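Local coordinates for protein endonuclease and methylase LlaGI (Lactococcus lactis, PDB 5FFJ) that is a Type ISP restriction-modification enzyme that recognises a specific DNA sequence and joins a helicase-like ATPase to an adenine methyltransferase and, in the intact protein, a nuclease, at residues A[1102-1108]-A[1125-1131]; A[817-823]-A[873-877]. All coordinates share one frame. Numbering follows the deposited sequence.

Contact 1: residues A[1102-1108]-A[1125-1131]. With nucleotides of chain B.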
loop_
_atom_site.group_PDB
_atom_site.type_symbol
_atom_site.label_atom_id
_atom_site.label_comp_id
_atom_site.label_asym_id
_atom_site.label_seq_id
_atom_site.Cartn_x
_atom_site.Cartn_y
_atom_site.Cartn_z
ATOM N N LEU A 1102 3.274 25.061 19.540
ATOM C CA LEU A 1102 3.563 23.867 18.752
ATOM C C LEU A 1102 3.835 22.647 19.632
ATOM O O LEU A 1102 4.287 22.772 20.772
ATOM C CB LEU A 1102 4.757 24.117 17.822
ATOM C CG LEU A 1102 4.487 24.881 16.523
ATOM C CD1 LEU A 1102 5.793 25.082 15.766
ATOM C CD2 LEU A 1102 3.466 24.143 15.660
ATOM N N ASN A 1103 3.560 21.469 19.080
ATOM C CA ASN A 1103 3.674 20.212 19.810
ATOM C C ASN A 1103 4.333 19.152 18.923
ATOM O O ASN A 1103 4.380 19.291 17.700
ATOM C CB ASN A 1103 2.278 19.792 20.312
ATOM C CG ASN A 1103 2.157 18.309 20.620
ATOM O OD1 ASN A 1103 3.092 17.674 21.112
ATOM N ND2 ASN A 1103 0.977 17.753 20.347
ATOM N N ASP A 1104 4.878 18.119 19.557
ATOM C CA ASP A 1104 5.684 17.100 18.880
ATOM C C ASP A 1104 4.960 16.375 17.745
ATOM O O ASP A 1104 5.593 15.664 16.965
ATOM C CB ASP A 1104 6.167 16.069 19.902
ATOM C CG ASP A 1104 6.616 16.707 21.205
ATOM O OD1 ASP A 1104 7.193 17.818 21.159
ATOM O OD2 ASP A 1104 6.386 16.105 22.277
ATOM N N LYS A 1105 3.645 16.552 17.654
ATOM C CA LYS A 1105 2.855 15.901 16.611
ATOM C C LYS A 1105 2.107 16.904 15.736
ATOM O O LYS A 1105 1.969 16.705 14.529
ATOM C CB LYS A 1105 1.862 14.924 17.236
ATOM C CG LYS A 1105 0.855 15.576 18.168
ATOM N N THR A 1106 1.621 17.978 16.349
ATOM C CA THR A 1106 0.875 18.999 15.621
ATOM C C THR A 1106 1.760 19.733 14.618
ATOM O O THR A 1106 1.264 20.331 13.662
ATOM C CB THR A 1106 0.255 20.030 16.580
ATOM O OG1 THR A 1106 1.296 20.726 17.275
ATOM C CG2 THR A 1106 -0.660 19.344 17.587
ATOM N N VAL A 1107 3.068 19.680 14.841
ATOM C CA VAL A 1107 4.031 20.379 13.997
ATOM C C VAL A 1107 4.022 19.861 12.556
ATOM O O VAL A 1107 4.449 20.558 11.636
ATOM C CB VAL A 1107 5.455 20.252 14.579
ATOM C CG1 VAL A 1107 5.911 18.801 14.562
ATOM C CG2 VAL A 1107 6.436 21.137 13.824
ATOM N N VAL A 1108 3.537 18.636 12.375
ATOM C CA VAL A 1108 3.475 17.998 11.059
ATOM C C VAL A 1108 2.815 18.867 9.991
ATOM O O VAL A 1108 3.254 18.893 8.843
ATOM C CB VAL A 1108 2.710 16.662 11.138
ATOM C CG1 VAL A 1108 2.390 16.130 9.739
ATOM C CG2 VAL A 1108 3.513 15.639 11.930
ATOM N N LYS A 1125 11.053 15.652 15.538
ATOM C CA LYS A 1125 9.829 16.445 15.542
ATOM C C LYS A 1125 9.706 17.218 16.849
ATOM O O LYS A 1125 9.291 18.376 16.856
ATOM C CB LYS A 1125 8.595 15.560 15.347
ATOM C CG LYS A 1125 8.480 14.917 13.978
ATOM C CD LYS A 1125 7.147 14.198 13.828
ATOM C CE LYS A 1125 7.153 13.260 12.640
ATOM N NZ LYS A 1125 5.855 13.254 11.915
ATOM N N GLN A 1126 10.062 16.567 17.953
ATOM C CA GLN A 1126 9.992 17.191 19.268
ATOM C C GLN A 1126 10.838 18.456 19.314
ATOM O O GLN A 1126 10.449 19.457 19.917
ATOM C CB GLN A 1126 10.458 16.218 20.354
ATOM C CG GLN A 1126 9.574 14.996 20.522
ATOM C CD GLN A 1126 10.201 13.939 21.406
ATOM O OE1 GLN A 1126 11.349 14.067 21.834
ATOM N NE2 GLN A 1126 9.447 12.883 21.683
ATOM N N ARG A 1127 11.998 18.401 18.670
ATOM C CA ARG A 1127 12.923 19.528 18.647
ATOM C C ARG A 1127 12.486 20.580 17.633
ATOM O O ARG A 1127 12.994 21.701 17.631
ATOM C CB ARG A 1127 14.337 19.046 18.326
ATOM C CG ARG A 1127 14.832 17.926 19.230
ATOM C CD ARG A 1127 16.140 17.360 18.722
ATOM N NE ARG A 1127 16.304 15.950 19.063
ATOM C CZ ARG A 1127 16.903 15.497 20.160
ATOM N NH1 ARG A 1127 17.415 16.337 21.052
ATOM N NH2 ARG A 1127 16.993 14.192 20.365
ATOM N N ALA A 1128 11.554 20.205 16.761
ATOM C CA ALA A 1128 10.956 21.144 15.820
ATOM C C ALA A 1128 9.712 21.786 16.430
ATOM O O ALA A 1128 9.298 22.865 16.016
ATOM C CB ALA A 1128 10.610 20.446 14.519
ATOM N N ALA A 1129 9.121 21.117 17.415
ATOM C CA ALA A 1129 8.010 21.694 18.163
ATOM C C ALA A 1129 8.535 22.874 18.964
ATOM O O ALA A 1129 7.910 23.933 19.023
ATOM C CB ALA A 1129 7.374 20.664 19.070
ATOM N N ARG A 1130 9.687 22.672 19.592
ATOM C CA ARG A 1130 10.478 23.774 20.108
ATOM C C ARG A 1130 11.233 24.370 18.920
ATOM O O ARG A 1130 11.185 23.817 17.824
ATOM C CB ARG A 1130 11.436 23.295 21.204
ATOM C CG ARG A 1130 10.750 22.601 22.388
ATOM C CD ARG A 1130 11.757 21.914 23.301
ATOM N NE ARG A 1130 12.402 20.780 22.642
ATOM C CZ ARG A 1130 13.311 19.995 23.213
ATOM N NH1 ARG A 1130 13.695 20.214 24.464
ATOM N NH2 ARG A 1130 13.839 18.986 22.532
ATOM N N ARG A 1131 11.899 25.504 19.114
ATOM C CA ARG A 1131 12.745 26.071 18.064
ATOM C C ARG A 1131 14.197 25.694 18.331
ATOM O O ARG A 1131 14.930 26.423 19.005
ATOM C CB ARG A 1131 12.590 27.593 17.981
ATOM C CG ARG A 1131 11.142 28.078 17.914
ATOM C CD ARG A 1131 10.280 27.244 16.968
ATOM N NE ARG A 1131 8.947 27.819 16.804
ATOM C CZ ARG A 1131 7.992 27.786 17.730
ATOM N NH1 ARG A 1131 8.215 27.209 18.904
ATOM N NH2 ARG A 1131 6.811 28.337 17.487
ATOM P P DC B 3 9.351 17.323 24.967
ATOM O OP1 DC B 3 9.881 18.275 23.964
ATOM O OP2 DC B 3 8.457 16.228 24.527
ATOM O "O5'" DC B 3 10.586 16.686 25.755
ATOM C "C5'" DC B 3 11.436 17.535 26.521
ATOM C "C4'" DC B 3 12.577 16.752 27.140
ATOM O "O4'" DC B 3 12.061 15.907 28.215
ATOM C "C3'" DC B 3 13.300 15.818 26.175
ATOM O "O3'" DC B 3 14.714 15.864 26.383
ATOM C "C2'" DC B 3 12.699 14.454 26.492
ATOM C "C1'" DC B 3 12.404 14.555 27.982
ATOM N N1 DC B 3 11.262 13.669 28.449
ATOM C C2 DC B 3 11.483 12.673 29.418
ATOM O O2 DC B 3 12.617 12.525 29.893
ATOM N N3 DC B 3 10.438 11.894 29.813
ATOM C C4 DC B 3 9.225 12.081 29.284
ATOM N N4 DC B 3 8.222 11.291 29.701
ATOM C C5 DC B 3 8.983 13.083 28.301
ATOM C C6 DC B 3 10.017 13.844 27.919
#
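The DNA-facing edge of the specificity domain illustrates how a turn can pack on the end of a helix beside a backbone phosphate. D1104 OD2 lies 3.1 Å from OP2 of DC3 of chain B, and just past the end of the helix, R1130 NE is 3.8 Å from OP1 of the same nucleotide, and that oxygen lies over one face of the guanidinium. Two acidic groups this close would repel if both are charged, so the arginine is probably the more favourable neighbour. Both residues belong to the part of a Type ISP enzyme assigned to target recognition, although the group approached here is phosphate and not base. Behind it, the turn is held by its own bonds: V1107 N donates to N1103 O at 3.2 Å, and no hydrogen bond crosses to 1125-1131. Shape does the joining instead. The small A1129 lets the turn come close, with its CB 3.4 Å from N1103 C and 3.5 Å from D1104 OD1. L1102 CB rests 3.4 Å from A1129 O, while V1107 points inward, its CG2 4.3 Å from A1128 CB, and also meets L1095 of helix 1074-1096. K1125 CB packs 3.4 Å from D1104 O; farther out, its NZ passes 3.3 Å from V1108 CG2 and forms a salt bridge with D866.

Contact 2: residues A[817-823]-A[873-877]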
loop_
_atom_site.group_PDB
_atom_site.type_symbol
_atom_site.label_atom_id
_atom_site.label_comp_id
_atom_site.label_asym_id
_atom_site.label_seq_id
_atom_site.Cartn_x
_atom_site.Cartn_y
_atom_site.Cartn_z
ATOM N N ASP A 817 -16.758 1.779 13.416
ATOM C CA ASP A 817 -15.490 1.358 13.992
ATOM C C ASP A 817 -15.787 0.687 15.326
ATOM O O ASP A 817 -16.038 1.372 16.320
ATOM C CB ASP A 817 -14.557 2.558 14.184
ATOM C CG ASP A 817 -13.244 2.182 14.844
ATOM O OD1 ASP A 817 -12.878 0.987 14.816
ATOM O OD2 ASP A 817 -12.571 3.085 15.387
ATOM N N THR A 818 -15.771 -0.644 15.344
ATOM C CA THR A 818 -16.207 -1.401 16.517
ATOM C C THR A 818 -15.397 -1.023 17.745
ATOM O O THR A 818 -15.856 -1.184 18.874
ATOM C CB THR A 818 -16.089 -2.926 16.313
ATOM O OG1 THR A 818 -14.730 -3.340 16.488
ATOM C CG2 THR A 818 -16.569 -3.327 14.935
ATOM N N PHE A 819 -14.187 -0.526 17.521
ATOM C CA PHE A 819 -13.342 -0.088 18.616
ATOM C C PHE A 819 -13.896 1.191 19.238
ATOM O O PHE A 819 -13.974 1.311 20.460
ATOM C CB PHE A 819 -11.911 0.137 18.134
ATOM C CG PHE A 819 -11.193 -1.122 17.738
ATOM C CD1 PHE A 819 -11.208 -2.235 18.563
ATOM C CD2 PHE A 819 -10.498 -1.191 16.543
ATOM C CE1 PHE A 819 -10.546 -3.392 18.204
ATOM C CE2 PHE A 819 -9.835 -2.347 16.178
ATOM C CZ PHE A 819 -9.858 -3.448 17.010
ATOM N N GLU A 820 -14.282 2.142 18.391
ATOM C CA GLU A 820 -14.829 3.412 18.860
ATOM C C GLU A 820 -16.231 3.228 19.439
ATOM O O GLU A 820 -16.732 4.093 20.157
ATOM C CB GLU A 820 -14.863 4.434 17.718
ATOM C CG GLU A 820 -15.165 5.870 18.149
ATOM C CD GLU A 820 -14.002 6.532 18.863
ATOM O OE1 GLU A 820 -13.291 7.339 18.223
ATOM O OE2 GLU A 820 -13.802 6.255 20.064
ATOM N N SER A 821 -16.864 2.101 19.128
ATOM C CA SER A 821 -18.207 1.825 19.626
ATOM C C SER A 821 -18.246 1.808 21.151
ATOM O O SER A 821 -19.060 2.497 21.767
ATOM C CB SER A 821 -18.717 0.491 19.080
ATOM O OG SER A 821 -18.846 0.532 17.669
ATOM N N THR A 822 -17.357 1.025 21.755
ATOM C CA THR A 822 -17.329 0.866 23.207
ATOM C C THR A 822 -16.517 1.958 23.903
ATOM O O THR A 822 -16.260 1.873 25.105
ATOM C CB THR A 822 -16.741 -0.502 23.604
ATOM O OG1 THR A 822 -15.437 -0.653 23.028
ATOM C CG2 THR A 822 -17.638 -1.631 23.125
ATOM N N GLU A 823 -16.117 2.982 23.155
ATOM C CA GLU A 823 -15.312 4.064 23.717
ATOM C C GLU A 823 -16.169 5.092 24.449
ATOM O O GLU A 823 -16.073 5.229 25.668
ATOM C CB GLU A 823 -14.498 4.752 22.619
ATOM C CG GLU A 823 -13.187 4.053 22.292
ATOM C CD GLU A 823 -12.210 4.071 23.452
ATOM O OE1 GLU A 823 -12.124 5.107 24.144
ATOM O OE2 GLU A 823 -11.534 3.045 23.678
ATOM N N TYR A 873 -7.682 4.839 21.009
ATOM C CA TYR A 873 -8.924 4.395 21.638
ATOM C C TYR A 873 -8.701 4.257 23.145
ATOM O O TYR A 873 -8.472 3.151 23.637
ATOM C CB TYR A 873 -9.383 3.061 21.042
ATOM C CG TYR A 873 -9.509 3.067 19.533
ATOM C CD1 TYR A 873 -9.959 4.194 18.859
ATOM C CD2 TYR A 873 -9.174 1.948 18.780
ATOM C CE1 TYR A 873 -10.078 4.205 17.481
ATOM C CE2 TYR A 873 -9.293 1.949 17.403
ATOM C CZ TYR A 873 -9.743 3.079 16.758
ATOM O OH TYR A 873 -9.857 3.079 15.384
ATOM N N PRO A 874 -8.769 5.382 23.882
ATOM C CA PRO A 874 -8.311 5.448 25.278
ATOM C C PRO A 874 -8.899 4.379 26.198
ATOM O O PRO A 874 -8.179 3.842 27.042
ATOM C CB PRO A 874 -8.759 6.845 25.727
ATOM C CG PRO A 874 -8.854 7.634 24.466
ATOM C CD PRO A 874 -9.328 6.669 23.431
ATOM N N ARG A 875 -10.181 4.071 26.036
ATOM C CA ARG A 875 -10.852 3.133 26.930
ATOM C C ARG A 875 -10.429 1.696 26.636
ATOM O O ARG A 875 -10.477 0.838 27.518
ATOM C CB ARG A 875 -12.374 3.274 26.814
ATOM C CG ARG A 875 -13.101 3.285 28.159
ATOM C CD ARG A 875 -14.047 4.473 28.327
ATOM N NE ARG A 875 -15.425 4.134 27.978
ATOM C CZ ARG A 875 -16.502 4.724 28.492
ATOM N NH1 ARG A 875 -16.380 5.695 29.390
ATOM N NH2 ARG A 875 -17.710 4.340 28.107
ATOM N N LEU A 876 -10.008 1.440 25.400
ATOM C CA LEU A 876 -9.560 0.107 25.005
ATOM C C LEU A 876 -8.079 -0.091 25.324
ATOM O O LEU A 876 -7.660 -1.189 25.692
ATOM C CB LEU A 876 -9.815 -0.131 23.516
ATOM C CG LEU A 876 -9.355 -1.485 22.963
ATOM C CD1 LEU A 876 -10.071 -2.641 23.648
ATOM C CD2 LEU A 876 -9.572 -1.543 21.461
ATOM N N PHE A 877 -7.291 0.969 25.170
ATOM C CA PHE A 877 -5.883 0.935 25.551
ATOM C C PHE A 877 -5.748 0.589 27.028
ATOM O O PHE A 877 -4.883 -0.195 27.420
ATOM C CB PHE A 877 -5.203 2.280 25.278
ATOM C CG PHE A 877 -4.876 2.532 23.828
ATOM C CD1 PHE A 877 -5.253 1.639 22.836
ATOM C CD2 PHE A 877 -4.180 3.672 23.463
ATOM C CE1 PHE A 877 -4.943 1.886 21.510
ATOM C CE2 PHE A 877 -3.868 3.922 22.141
ATOM C CZ PHE A 877 -4.249 3.029 21.164
#
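In the methyltransferase domain, whose core is a sheet of the Rossmann-like type, the segment 817-823, holding a short, weakly bonded helix at about 818-821, follows edge strand 813-815 and meets the start of helix 874-885. D817 opens it at the N-cap position: OD1 accepts a weak bond from F819 N at 3.4 Å, while OD2 lies 2.7 Å from Y873 OH, so one carboxylate faces both its own short helix and the other segment. F819 follows with the main apolar contact. Its CB is 3.3 Å from Y873 CE2 and its CD1 3.4 Å from L876 CD2; the F819 and Y873 rings meet obliquely, their centroids 5.5 Å apart and planes at 32°. L902 and S903 of helix 899-910 also touch F819. At the far end, E823 starts out away from 873-877, but its side chain bends back to the start of helix 874-885. There OE1 accepts from R875 N at 2.9 Å and OE2 from L876 N at 2.8 Å, so a carboxylate distant in sequence meets backbone amides of the first turn, where the helix dipole favours negative charge. The R875 side chain runs back past the E823 backbone, its guanidinium presenting one face to E823 O; NE is 2.6 Å from that oxygen, but the angle is too poor for a hydrogen bond.

In this enzyme recognition and modification are assigned to different domains of one polypeptide, and the two contacts sample that division. Contact 1 belongs to the specificity domain and contact 2 to the methyltransferase; their centres are 27 Å apart and their nearest atoms about 13 Å, without touching. Contact 1 lies against a phosphate of chain B, whereas the nearest atom of contact 2 remains about 6 Å from the nucleic acid. Along the chain they come in series, contact 2 closing first. The gap is nevertheless spanned: D866, in the chain between the segments of contact 2, pairs with K1125 of contact 1, and N863 touches the same lysine.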